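Long-range contacts in glucose-6-phosphate 1-dehydrogenase (Kluyveromyces lactis, PDB 7E6I), which catalyses the NADP-dependent oxidation of D-glucose 6-phosphate to 6-phospho-D-glucono-1,5-lactone, the entry step of the oxidative pentose-phosphate pathway: residues G186-K191 against Y409-A414; E347-F352 against E367-I372; E376-K381 against L398-S403. One frame throughout, in Å; residues are numbered along the deposited sequence.

Interaction 2 is the buried contact of the three; interactions 1 and 3 lie at the surface. Interactions 2 and 3 belong to one sheet of the C-terminal domain: strands 367-373 and 377-385 are neighbours in it, Val-369 O lies 2.8 Å from Tyr-379 N in a probable hydrogen bond, and their centres lie about 10 Å apart. Both are antiparallel ladders, but interaction 2 adds a network of charged side chains on one face, whereas interaction 3, on the sheet's edge strand, relies mainly on backbone bonds and apolar packing. Interaction 1 has loops, a short helix, a CA-H...O approach, van der Waals contacts and a ligand bond; its Met-189 packs against residues of both other contacts.

Interaction 1: residues G186-K191 against Y409-A414; sequences GKEMVK and YWIPEA. With BG6 (6-O-phosphono-beta-D-glucopyranose), chain B.
Gly-186 and Ala-414 come together through backbone atoms. The polar part is a CA-H...O contact, Ala-414 CA to Gly-186 O at 3.5 Å with an angle of 168° at the hydrogen. Ala-414 CB also lies 3.9 Å from Gly-186 C. The geometry leaves little room at the glycine, since a CB built there would fall 2.6 Å from Ala-414 O.

The second van der Waals contact is farther along, where Ile-411 meets Glu-188. CG2 of the isoleucine, anti to the backbone N, is the branch that reaches Glu-188 CB, with Ile-411 CG2 to Glu-188 CB at 4.0 Å. Tyr-406 of helix 403-406 touches both side chains.

Gly-186 and Lys-187 belong to the DHYLGKE signature of the glucose-6-phosphate dehydrogenase family, and here its end meets the loop that leads into helix 414-423. Lys-187 is also the N-cap residue of helix 188-191, with Lys-191 N bonded to Lys-187 O at 3.0 Å.

The ligand interaction belongs to Lys-187, whose side chain leaves the backbone away from 409-414. A bend at the last torsion (chi4 -88°) places NZ for a hydrogen bond of 2.6 Å to phosphate oxygen O3P of BG6. Gln-373 OE1 accepts a second bond from the same NZ, and Tyr-184 makes a cation-pi contact with this lysine.

Interaction 2: residues E347-F352 against E367-I372; sequences EIRIQF and ELVIRI
Glu-367 shares its carboxylate between two side chains of the facing strand. Gln-351 NE2 donates to Glu-367 OE1 at 3.0 Å, from well above the carboxylate plane, while Gln-351 OE1 accepts from Thr-481 N. Arg-349 NH1 reaches Glu-367 OE2 at 3.0 Å in a salt bridge nearly along the C-O axis, although the two charged planes stand 84° apart. Glu-367 OE2 has a further partner in Tyr-480 OH.

The same guanidinium serves a second acid, as Arg-349 NH2 bonds to Glu-347 OE1 at 3.0 Å, an oxygen that also pairs with Lys-345. Glu-347 OE2 makes a salt bridge with Arg-371 NE at 3.0 Å, with planes only 26° apart. With CG anti to its backbone N, Arg-349 runs alongside Val-369, whose CG2 lies over one face of the guanidinium, 3.3 Å from Arg-349 NH1.

These groups stand on antiparallel strands (173° between the short segments) of the mixed C-terminal sheet, and Arg-349 and Arg-371 probably belong to the second NADP(+) site. The hydrogen bonds Ile-348 N to Ile-370 O and Ile-370 N to Ile-348 O are both 2.9 Å; Ile-350 N to Leu-368 O and Leu-368 N to Ile-350 O are both 2.8 Å. Ile-348, Ile-350, Leu-368 and Ile-370 point to the other face. There Ile-372 reaches in by CD1, 3.8 Å from Ile-348 CD1, and Leu-193 of helix 193-198 touches both Ile-348 and Ile-370.

Interaction 3: residues E376-K381 against L398-S403; sequences EAIYLK and LDLTYS
Leu-398 O is met by two neighbouring groups of strand 377-381: Leu-380 N donates to it at 3.1 Å, and Tyr-379 CA lies 3.3 Å from it in a CA-H...O contact with an angle of 150° at the hydrogen. Leu-398 N completes this pair by donating to Leu-380 O at 2.9 Å. At the next hydrogen-bonded pair, two residues along, Leu-400 N bonds to Ile-378 O at 2.9 Å, but the return bond from Ile-378 N to Leu-400 O is weak. So is that from Tyr-402 N to Glu-376 O, 3.4 Å long, consistent with the ladder ending here.

With its CG anti to the carbonyl carbon, Tyr-379 lies beside Asp-399, the two side chains pointing the same way. The carboxylate sits at the ring's edge, its plane turned 52° from the ring, and Asp-399 CG is 3.6 Å from Tyr-379 CE1. The tyrosine also touches Val-369 of the adjoining strand. An alanine in place of Tyr-379 would probably leave the Asp-399 carboxylate without its aromatic neighbour, free to turn, and Val-369 less covered.

The face carrying Ile-378, Leu-380, Leu-398 and Leu-400 is apolar. Ile-378 CD1 meets the edge of the Tyr-402 ring, 3.5 Å from CE1, and Leu-380 CD1 approaches Leu-400 CD1 at 4.2 Å. Met-189 of helix 188-191 packs on Glu-376 and Tyr-402.

Strands 377-385 and 393-401, consecutive and antiparallel (169° between the short segments), form a beta hairpin, the latter strand outermost in the C-terminal sheet; hairpin residues 379-381 and 399-401 probably help form the second NADP(+) site.

Interaction 1: residues G186-K191 against Y409-A414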
loop_
_atom_site.group_PDB
_atom_site.type_symbol
_atom_site.label_atom_id
_atom_site.label_comp_id
_atom_site.label_asym_id
_atom_site.label_seq_id
_atom_site.Cartn_x
_atom_site.Cartn_y
_atom_site.Cartn_z
ATOM N N GLY A 186 1.791 -1.791 5.217
ATOM C CA GLY A 186 1.874 -1.508 6.637
ATOM C C GLY A 186 0.551 -1.598 7.378
ATOM O O GLY A 186 0.511 -1.363 8.590
ATOM N N LYS A 187 -0.533 -1.921 6.663
ATOM C CA LYS A 187 -1.852 -2.033 7.277
ATOM C C LYS A 187 -1.974 -3.341 8.045
ATOM O O LYS A 187 -1.530 -4.395 7.584
ATOM C CB LYS A 187 -2.942 -1.962 6.212
ATOM C CG LYS A 187 -3.066 -0.612 5.526
ATOM C CD LYS A 187 -4.232 -0.598 4.549
ATOM C CE LYS A 187 -4.242 0.685 3.733
ATOM N NZ LYS A 187 -5.005 1.799 4.388
ATOM N N GLU A 188 -2.598 -3.266 9.225
ATOM C CA GLU A 188 -2.613 -4.398 10.145
ATOM C C GLU A 188 -3.139 -5.652 9.465
ATOM O O GLU A 188 -2.501 -6.705 9.502
ATOM C CB GLU A 188 -3.452 -4.047 11.374
ATOM C CG GLU A 188 -3.830 -5.220 12.256
ATOM C CD GLU A 188 -2.653 -5.803 13.048
ATOM O OE1 GLU A 188 -1.595 -5.142 13.143
ATOM O OE2 GLU A 188 -2.794 -6.935 13.577
ATOM N N MET A 189 -4.281 -5.545 8.784
ATOM C CA MET A 189 -4.884 -6.743 8.211
ATOM C C MET A 189 -4.099 -7.248 7.006
ATOM O O MET A 189 -4.065 -8.457 6.757
ATOM C CB MET A 189 -6.345 -6.480 7.840
ATOM C CG MET A 189 -7.122 -7.737 7.459
ATOM S SD MET A 189 -7.446 -8.849 8.858
ATOM C CE MET A 189 -7.840 -7.661 10.120
ATOM N N VAL A 190 -3.454 -6.360 6.247
ATOM C CA VAL A 190 -2.581 -6.857 5.194
ATOM C C VAL A 190 -1.434 -7.668 5.796
ATOM O O VAL A 190 -1.063 -8.727 5.269
ATOM C CB VAL A 190 -2.074 -5.697 4.317
ATOM C CG1 VAL A 190 -1.122 -6.221 3.236
ATOM C CG2 VAL A 190 -3.252 -4.982 3.675
ATOM N N LYS A 191 -0.880 -7.212 6.935
ATOM C CA LYS A 191 0.234 -7.919 7.567
ATOM C C LYS A 191 -0.169 -9.271 8.152
ATOM O O LYS A 191 0.693 -10.136 8.317
ATOM C CB LYS A 191 0.871 -7.053 8.658
ATOM C CG LYS A 191 1.613 -5.836 8.118
ATOM C CD LYS A 191 2.482 -5.163 9.191
ATOM C CE LYS A 191 1.645 -4.475 10.266
ATOM N NZ LYS A 191 2.453 -4.202 11.495
ATOM N N TYR A 409 -4.832 -3.967 22.360
ATOM C CA TYR A 409 -3.495 -3.701 21.849
ATOM C C TYR A 409 -3.411 -2.312 21.207
ATOM O O TYR A 409 -4.413 -1.644 20.946
ATOM C CB TYR A 409 -3.081 -4.769 20.824
ATOM C CG TYR A 409 -2.812 -6.163 21.367
ATOM C CD1 TYR A 409 -3.862 -7.009 21.729
ATOM C CD2 TYR A 409 -1.509 -6.650 21.469
ATOM C CE1 TYR A 409 -3.623 -8.296 22.203
ATOM C CE2 TYR A 409 -1.258 -7.935 21.942
ATOM C CZ TYR A 409 -2.320 -8.755 22.310
ATOM O OH TYR A 409 -2.084 -10.030 22.785
ATOM N N TRP A 410 -2.174 -1.892 20.954
ATOM C CA TRP A 410 -1.875 -0.684 20.191
ATOM C C TRP A 410 -1.718 -1.081 18.728
ATOM O O TRP A 410 -0.800 -1.829 18.380
ATOM C CB TRP A 410 -0.616 -0.028 20.753
ATOM C CG TRP A 410 0.357 0.652 19.799
ATOM C CD1 TRP A 410 1.701 0.361 19.634
ATOM C CD2 TRP A 410 0.093 1.771 18.967
ATOM N NE1 TRP A 410 2.266 1.214 18.716
ATOM C CE2 TRP A 410 1.301 2.089 18.291
ATOM C CE3 TRP A 410 -1.047 2.520 18.699
ATOM C CZ2 TRP A 410 1.389 3.124 17.388
ATOM C CZ3 TRP A 410 -0.961 3.539 17.798
ATOM C CH2 TRP A 410 0.249 3.843 17.153
ATOM N N ILE A 411 -2.633 -0.612 17.883
ATOM C CA ILE A 411 -2.582 -0.890 16.451
ATOM C C ILE A 411 -1.991 0.318 15.732
ATOM O O ILE A 411 -2.679 1.329 15.534
ATOM C CB ILE A 411 -3.970 -1.241 15.891
ATOM C CG1 ILE A 411 -4.517 -2.512 16.550
ATOM C CG2 ILE A 411 -3.905 -1.430 14.370
ATOM C CD1 ILE A 411 -3.473 -3.559 16.829
ATOM N N PRO A 412 -0.732 0.249 15.317
ATOM C CA PRO A 412 -0.107 1.378 14.627
ATOM C C PRO A 412 -0.759 1.672 13.286
ATOM O O PRO A 412 -1.372 0.810 12.654
ATOM C CB PRO A 412 1.337 0.908 14.430
ATOM C CG PRO A 412 1.236 -0.567 14.448
ATOM C CD PRO A 412 0.173 -0.905 15.427
ATOM N N GLU A 413 -0.601 2.919 12.852
ATOM C CA GLU A 413 -0.885 3.303 11.479
ATOM C C GLU A 413 0.161 2.717 10.531
ATOM O O GLU A 413 1.264 2.337 10.938
ATOM C CB GLU A 413 -0.901 4.827 11.344
ATOM C CG GLU A 413 -1.978 5.498 12.153
ATOM C CD GLU A 413 -3.248 5.684 11.360
ATOM O OE1 GLU A 413 -3.365 5.071 10.271
ATOM O OE2 GLU A 413 -4.132 6.436 11.827
ATOM N N ALA A 414 -0.190 2.680 9.238
ATOM C CA ALA A 414 0.692 2.086 8.236
ATOM C C ALA A 414 2.102 2.670 8.311
ATOM O O ALA A 414 3.092 1.935 8.398
ATOM C CB ALA A 414 0.100 2.281 6.840
HETATM C C1 BG6 B . -3.244 6.438 -2.750
HETATM C C2 BG6 B . -4.078 6.839 -3.966
HETATM O O1 BG6 B . -2.127 5.709 -3.070
HETATM O O5 BG6 B . -4.080 5.583 -1.844
HETATM C C3 BG6 B . -5.336 7.527 -3.563
HETATM O O2 BG6 B . -3.333 7.682 -4.855
HETATM C C4 BG6 B . -6.166 6.658 -2.676
HETATM O O3 BG6 B . -6.135 7.842 -4.735
HETATM C C5 BG6 B . -5.361 6.215 -1.454
HETATM O O4 BG6 B . -7.335 7.389 -2.285
HETATM C C6 BG6 B . -6.078 5.200 -0.607
HETATM O O6 BG6 B . -5.230 4.862 0.475
HETATM P P BG6 B . -5.936 4.464 1.924
HETATM O O1P BG6 B . -6.905 3.371 1.514
HETATM O O2P BG6 B . -6.624 5.683 2.478
HETATM O O3P BG6 B . -4.931 3.976 2.966
#

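Interaction 2: residues E347-F352 against E367-I372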
loop_
_atom_site.group_PDB
_atom_site.type_symbol
_atom_site.label_atom_id
_atom_site.label_comp_id
_atom_site.label_asym_id
_atom_site.label_seq_id
_atom_site.Cartn_x
_atom_site.Cartn_y
_atom_site.Cartn_z
ATOM N N GLU A 347 -11.376 -4.929 0.387
ATOM C CA GLU A 347 -11.910 -6.222 0.773
ATOM C C GLU A 347 -11.359 -7.312 -0.136
ATOM O O GLU A 347 -11.168 -7.099 -1.342
ATOM C CB GLU A 347 -13.442 -6.181 0.695
ATOM C CG GLU A 347 -14.140 -7.228 1.465
ATOM C CD GLU A 347 -15.631 -6.937 1.587
ATOM O OE1 GLU A 347 -16.382 -7.289 0.636
ATOM O OE2 GLU A 347 -16.039 -6.360 2.635
ATOM N N ILE A 348 -11.140 -8.490 0.455
ATOM C CA ILE A 348 -10.756 -9.707 -0.255
ATOM C C ILE A 348 -11.916 -10.683 -0.165
ATOM O O ILE A 348 -12.424 -10.942 0.928
ATOM C CB ILE A 348 -9.498 -10.348 0.357
ATOM C CG1 ILE A 348 -8.290 -9.424 0.256
ATOM C CG2 ILE A 348 -9.242 -11.729 -0.257
ATOM C CD1 ILE A 348 -7.271 -9.736 1.333
ATOM N N ARG A 349 -12.305 -11.272 -1.289
ATOM C CA ARG A 349 -13.415 -12.222 -1.287
ATOM C C ARG A 349 -12.977 -13.472 -2.024
ATOM O O ARG A 349 -12.572 -13.399 -3.188
ATOM C CB ARG A 349 -14.662 -11.623 -1.940
ATOM C CG ARG A 349 -15.940 -12.434 -1.761
ATOM C CD ARG A 349 -17.122 -11.677 -2.364
ATOM N NE ARG A 349 -17.437 -10.518 -1.540
ATOM C CZ ARG A 349 -18.219 -10.587 -0.470
ATOM N NH1 ARG A 349 -18.781 -11.758 -0.134
ATOM N NH2 ARG A 349 -18.439 -9.496 0.261
ATOM N N ILE A 350 -13.068 -14.612 -1.360
ATOM C CA ILE A 350 -12.642 -15.873 -1.936
ATOM C C ILE A 350 -13.822 -16.828 -1.864
ATOM O O ILE A 350 -14.375 -17.043 -0.784
ATOM C CB ILE A 350 -11.414 -16.433 -1.202
ATOM C CG1 ILE A 350 -10.211 -15.567 -1.577
ATOM C CG2 ILE A 350 -11.195 -17.878 -1.592
ATOM C CD1 ILE A 350 -9.034 -15.731 -0.723
ATOM N N GLN A 351 -14.244 -17.348 -3.012
ATOM C CA GLN A 351 -15.340 -18.303 -3.075
ATOM C C GLN A 351 -14.783 -19.696 -3.321
ATOM O O GLN A 351 -13.965 -19.892 -4.227
ATOM C CB GLN A 351 -16.340 -17.958 -4.176
ATOM C CG GLN A 351 -17.658 -18.631 -3.921
ATOM C CD GLN A 351 -18.759 -18.210 -4.872
ATOM O OE1 GLN A 351 -18.568 -18.203 -6.073
ATOM N NE2 GLN A 351 -19.924 -17.875 -4.328
ATOM N N PHE A 352 -15.237 -20.659 -2.530
ATOM C CA PHE A 352 -14.743 -22.023 -2.646
ATOM C C PHE A 352 -15.675 -22.880 -3.497
ATOM O O PHE A 352 -16.835 -22.539 -3.735
ATOM C CB PHE A 352 -14.545 -22.620 -1.254
ATOM C CG PHE A 352 -13.478 -21.912 -0.467
ATOM C CD1 PHE A 352 -12.142 -22.284 -0.592
ATOM C CD2 PHE A 352 -13.795 -20.844 0.360
ATOM C CE1 PHE A 352 -11.147 -21.623 0.115
ATOM C CE2 PHE A 352 -12.799 -20.182 1.069
ATOM C CZ PHE A 352 -11.482 -20.573 0.949
ATOM N N GLU A 367 -17.339 -19.409 1.544
ATOM C CA GLU A 367 -16.877 -18.112 1.107
ATOM C C GLU A 367 -16.090 -17.516 2.254
ATOM O O GLU A 367 -16.446 -17.703 3.418
ATOM C CB GLU A 367 -18.067 -17.234 0.720
ATOM C CG GLU A 367 -17.790 -16.256 -0.376
ATOM C CD GLU A 367 -19.070 -15.768 -1.068
ATOM O OE1 GLU A 367 -19.865 -16.592 -1.610
ATOM O OE2 GLU A 367 -19.270 -14.541 -1.066
ATOM N N LEU A 368 -15.005 -16.827 1.924
ATOM C CA LEU A 368 -14.167 -16.170 2.911
ATOM C C LEU A 368 -14.022 -14.720 2.499
ATOM O O LEU A 368 -13.630 -14.440 1.361
ATOM C CB LEU A 368 -12.785 -16.832 3.007
ATOM C CG LEU A 368 -11.727 -16.060 3.812
ATOM C CD1 LEU A 368 -12.132 -16.005 5.264
ATOM C CD2 LEU A 368 -10.325 -16.687 3.650
ATOM N N VAL A 369 -14.332 -13.807 3.418
ATOM C CA VAL A 369 -14.187 -12.374 3.207
ATOM C C VAL A 369 -13.231 -11.827 4.257
ATOM O O VAL A 369 -13.408 -12.072 5.455
ATOM C CB VAL A 369 -15.541 -11.648 3.272
ATOM C CG1 VAL A 369 -15.328 -10.137 3.270
ATOM C CG2 VAL A 369 -16.439 -12.075 2.109
ATOM N N ILE A 370 -12.220 -11.095 3.810
ATOM C CA ILE A 370 -11.266 -10.425 4.686
ATOM C C ILE A 370 -11.418 -8.927 4.450
ATOM O O ILE A 370 -11.069 -8.432 3.372
ATOM C CB ILE A 370 -9.825 -10.885 4.412
ATOM C CG1 ILE A 370 -9.738 -12.408 4.507
ATOM C CG2 ILE A 370 -8.840 -10.215 5.361
ATOM C CD1 ILE A 370 -8.535 -12.962 3.834
ATOM N N ARG A 371 -11.967 -8.199 5.427
ATOM C CA ARG A 371 -12.067 -6.749 5.309
ATOM C C ARG A 371 -10.781 -6.111 5.810
ATOM O O ARG A 371 -10.431 -6.246 6.985
ATOM C CB ARG A 371 -13.251 -6.158 6.072
ATOM C CG ARG A 371 -13.598 -4.753 5.531
ATOM C CD ARG A 371 -14.939 -4.256 5.964
ATOM N NE ARG A 371 -15.902 -4.315 4.876
ATOM C CZ ARG A 371 -17.216 -4.343 5.074
ATOM N NH1 ARG A 371 -17.680 -4.318 6.321
ATOM N NH2 ARG A 371 -18.068 -4.410 4.045
ATOM N N ILE A 372 -10.098 -5.394 4.923
ATOM C CA ILE A 372 -8.900 -4.684 5.344
ATOM C C ILE A 372 -9.263 -3.363 5.997
ATOM O O ILE A 372 -8.659 -2.965 6.999
ATOM C CB ILE A 372 -7.967 -4.500 4.143
ATOM C CG1 ILE A 372 -7.351 -5.846 3.787
ATOM C CG2 ILE A 372 -6.920 -3.415 4.422
ATOM C CD1 ILE A 372 -7.386 -6.120 2.339
#

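Interaction 3: residues E376-K381 against L398-S403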
loop_
_atom_site.group_PDB
_atom_site.type_symbol
_atom_site.label_atom_id
_atom_site.label_comp_id
_atom_site.label_asym_id
_atom_site.label_seq_id
_atom_site.Cartn_x
_atom_site.Cartn_y
_atom_site.Cartn_z
ATOM N N GLU A 376 -11.644 -3.825 10.098
ATOM C CA GLU A 376 -10.823 -5.038 10.100
ATOM C C GLU A 376 -11.575 -6.256 10.622
ATOM O O GLU A 376 -11.927 -6.307 11.807
ATOM C CB GLU A 376 -9.572 -4.844 10.964
ATOM C CG GLU A 376 -8.580 -3.852 10.443
ATOM C CD GLU A 376 -8.614 -2.565 11.233
ATOM O OE1 GLU A 376 -9.729 -2.059 11.515
ATOM O OE2 GLU A 376 -7.519 -2.064 11.582
ATOM N N ALA A 377 -11.830 -7.235 9.754
ATOM C CA ALA A 377 -12.613 -8.398 10.145
ATOM C C ALA A 377 -12.374 -9.533 9.161
ATOM O O ALA A 377 -11.902 -9.325 8.038
ATOM C CB ALA A 377 -14.105 -8.069 10.215
ATOM N N ILE A 378 -12.717 -10.742 9.604
ATOM C CA ILE A 378 -12.749 -11.920 8.750
ATOM C C ILE A 378 -14.109 -12.583 8.911
ATOM O O ILE A 378 -14.582 -12.759 10.037
ATOM C CB ILE A 378 -11.610 -12.891 9.096
ATOM C CG1 ILE A 378 -10.269 -12.249 8.748
ATOM C CG2 ILE A 378 -11.786 -14.204 8.362
ATOM C CD1 ILE A 378 -9.109 -12.840 9.502
ATOM N N TYR A 379 -14.749 -12.925 7.793
ATOM C CA TYR A 379 -16.050 -13.585 7.804
ATOM C C TYR A 379 -15.976 -14.867 6.993
ATOM O O TYR A 379 -15.368 -14.894 5.918
ATOM C CB TYR A 379 -17.156 -12.694 7.219
ATOM C CG TYR A 379 -17.207 -11.314 7.807
ATOM C CD1 TYR A 379 -17.774 -11.101 9.054
ATOM C CD2 TYR A 379 -16.672 -10.225 7.131
ATOM C CE1 TYR A 379 -17.823 -9.837 9.615
ATOM C CE2 TYR A 379 -16.700 -8.964 7.688
ATOM C CZ TYR A 379 -17.284 -8.775 8.929
ATOM O OH TYR A 379 -17.336 -7.527 9.512
ATOM N N LEU A 380 -16.601 -15.925 7.502
ATOM C CA LEU A 380 -16.659 -17.208 6.812
ATOM C C LEU A 380 -18.115 -17.609 6.660
ATOM O O LEU A 380 -18.843 -17.714 7.653
ATOM C CB LEU A 380 -15.895 -18.291 7.568
ATOM C CG LEU A 380 -14.379 -18.138 7.743
ATOM C CD1 LEU A 380 -14.111 -17.256 8.921
ATOM C CD2 LEU A 380 -13.690 -19.490 7.952
ATOM N N LYS A 381 -18.535 -17.820 5.423
ATOM C CA LYS A 381 -19.843 -18.382 5.160
ATOM C C LYS A 381 -19.740 -19.895 5.323
ATOM O O LYS A 381 -18.950 -20.546 4.626
ATOM C CB LYS A 381 -20.293 -17.990 3.759
ATOM C CG LYS A 381 -21.733 -18.317 3.464
ATOM C CD LYS A 381 -22.230 -17.492 2.327
ATOM C CE LYS A 381 -23.463 -18.079 1.734
ATOM N NZ LYS A 381 -23.496 -17.753 0.299
ATOM N N LEU A 398 -19.813 -16.813 10.211
ATOM C CA LEU A 398 -18.934 -16.737 11.368
ATOM C C LEU A 398 -18.186 -15.412 11.361
ATOM O O LEU A 398 -17.570 -15.047 10.359
ATOM C CB LEU A 398 -17.953 -17.905 11.375
ATOM C CG LEU A 398 -18.586 -19.276 11.646
ATOM C CD1 LEU A 398 -17.509 -20.313 12.018
ATOM C CD2 LEU A 398 -19.676 -19.177 12.723
ATOM N N ASP A 399 -18.262 -14.698 12.481
ATOM C CA ASP A 399 -17.664 -13.381 12.659
ATOM C C ASP A 399 -16.375 -13.515 13.458
ATOM O O ASP A 399 -16.405 -13.910 14.626
ATOM C CB ASP A 399 -18.605 -12.457 13.424
ATOM C CG ASP A 399 -19.272 -11.446 12.550
ATOM O OD1 ASP A 399 -19.463 -11.756 11.354
ATOM O OD2 ASP A 399 -19.621 -10.348 13.060
ATOM N N LEU A 400 -15.258 -13.161 12.851
ATOM C CA LEU A 400 -14.017 -12.980 13.584
ATOM C C LEU A 400 -13.679 -11.491 13.560
ATOM O O LEU A 400 -12.738 -11.040 12.900
ATOM C CB LEU A 400 -12.915 -13.829 12.986
ATOM C CG LEU A 400 -12.892 -15.322 13.278
ATOM C CD1 LEU A 400 -14.191 -16.001 12.912
ATOM C CD2 LEU A 400 -11.772 -15.924 12.471
ATOM N N THR A 401 -14.506 -10.712 14.247
ATOM C CA THR A 401 -14.276 -9.279 14.321
ATOM C C THR A 401 -13.032 -9.030 15.156
ATOM O O THR A 401 -12.916 -9.519 16.285
ATOM C CB THR A 401 -15.492 -8.559 14.914
ATOM O OG1 THR A 401 -16.334 -8.083 13.852
ATOM C CG2 THR A 401 -15.067 -7.371 15.781
ATOM N N TYR A 402 -12.084 -8.300 14.580
ATOM C CA TYR A 402 -10.829 -8.070 15.272
ATOM C C TYR A 402 -10.913 -6.935 16.283
ATOM O O TYR A 402 -9.978 -6.768 17.073
ATOM C CB TYR A 402 -9.726 -7.804 14.249
ATOM C CG TYR A 402 -8.983 -9.068 13.837
ATOM C CD1 TYR A 402 -9.434 -9.862 12.782
ATOM C CD2 TYR A 402 -7.859 -9.489 14.535
ATOM C CE1 TYR A 402 -8.751 -11.030 12.419
ATOM C CE2 TYR A 402 -7.176 -10.627 14.172
ATOM C CZ TYR A 402 -7.616 -11.407 13.126
ATOM O OH TYR A 402 -6.901 -12.551 12.804
ATOM N N SER A 403 -12.014 -6.173 16.290
ATOM C CA SER A 403 -12.224 -5.155 17.315
ATOM C C SER A 403 -12.186 -5.752 18.716
ATOM O O SER A 403 -11.765 -5.076 19.660
ATOM C CB SER A 403 -13.552 -4.433 17.076
ATOM O OG SER A 403 -14.462 -4.650 18.145
#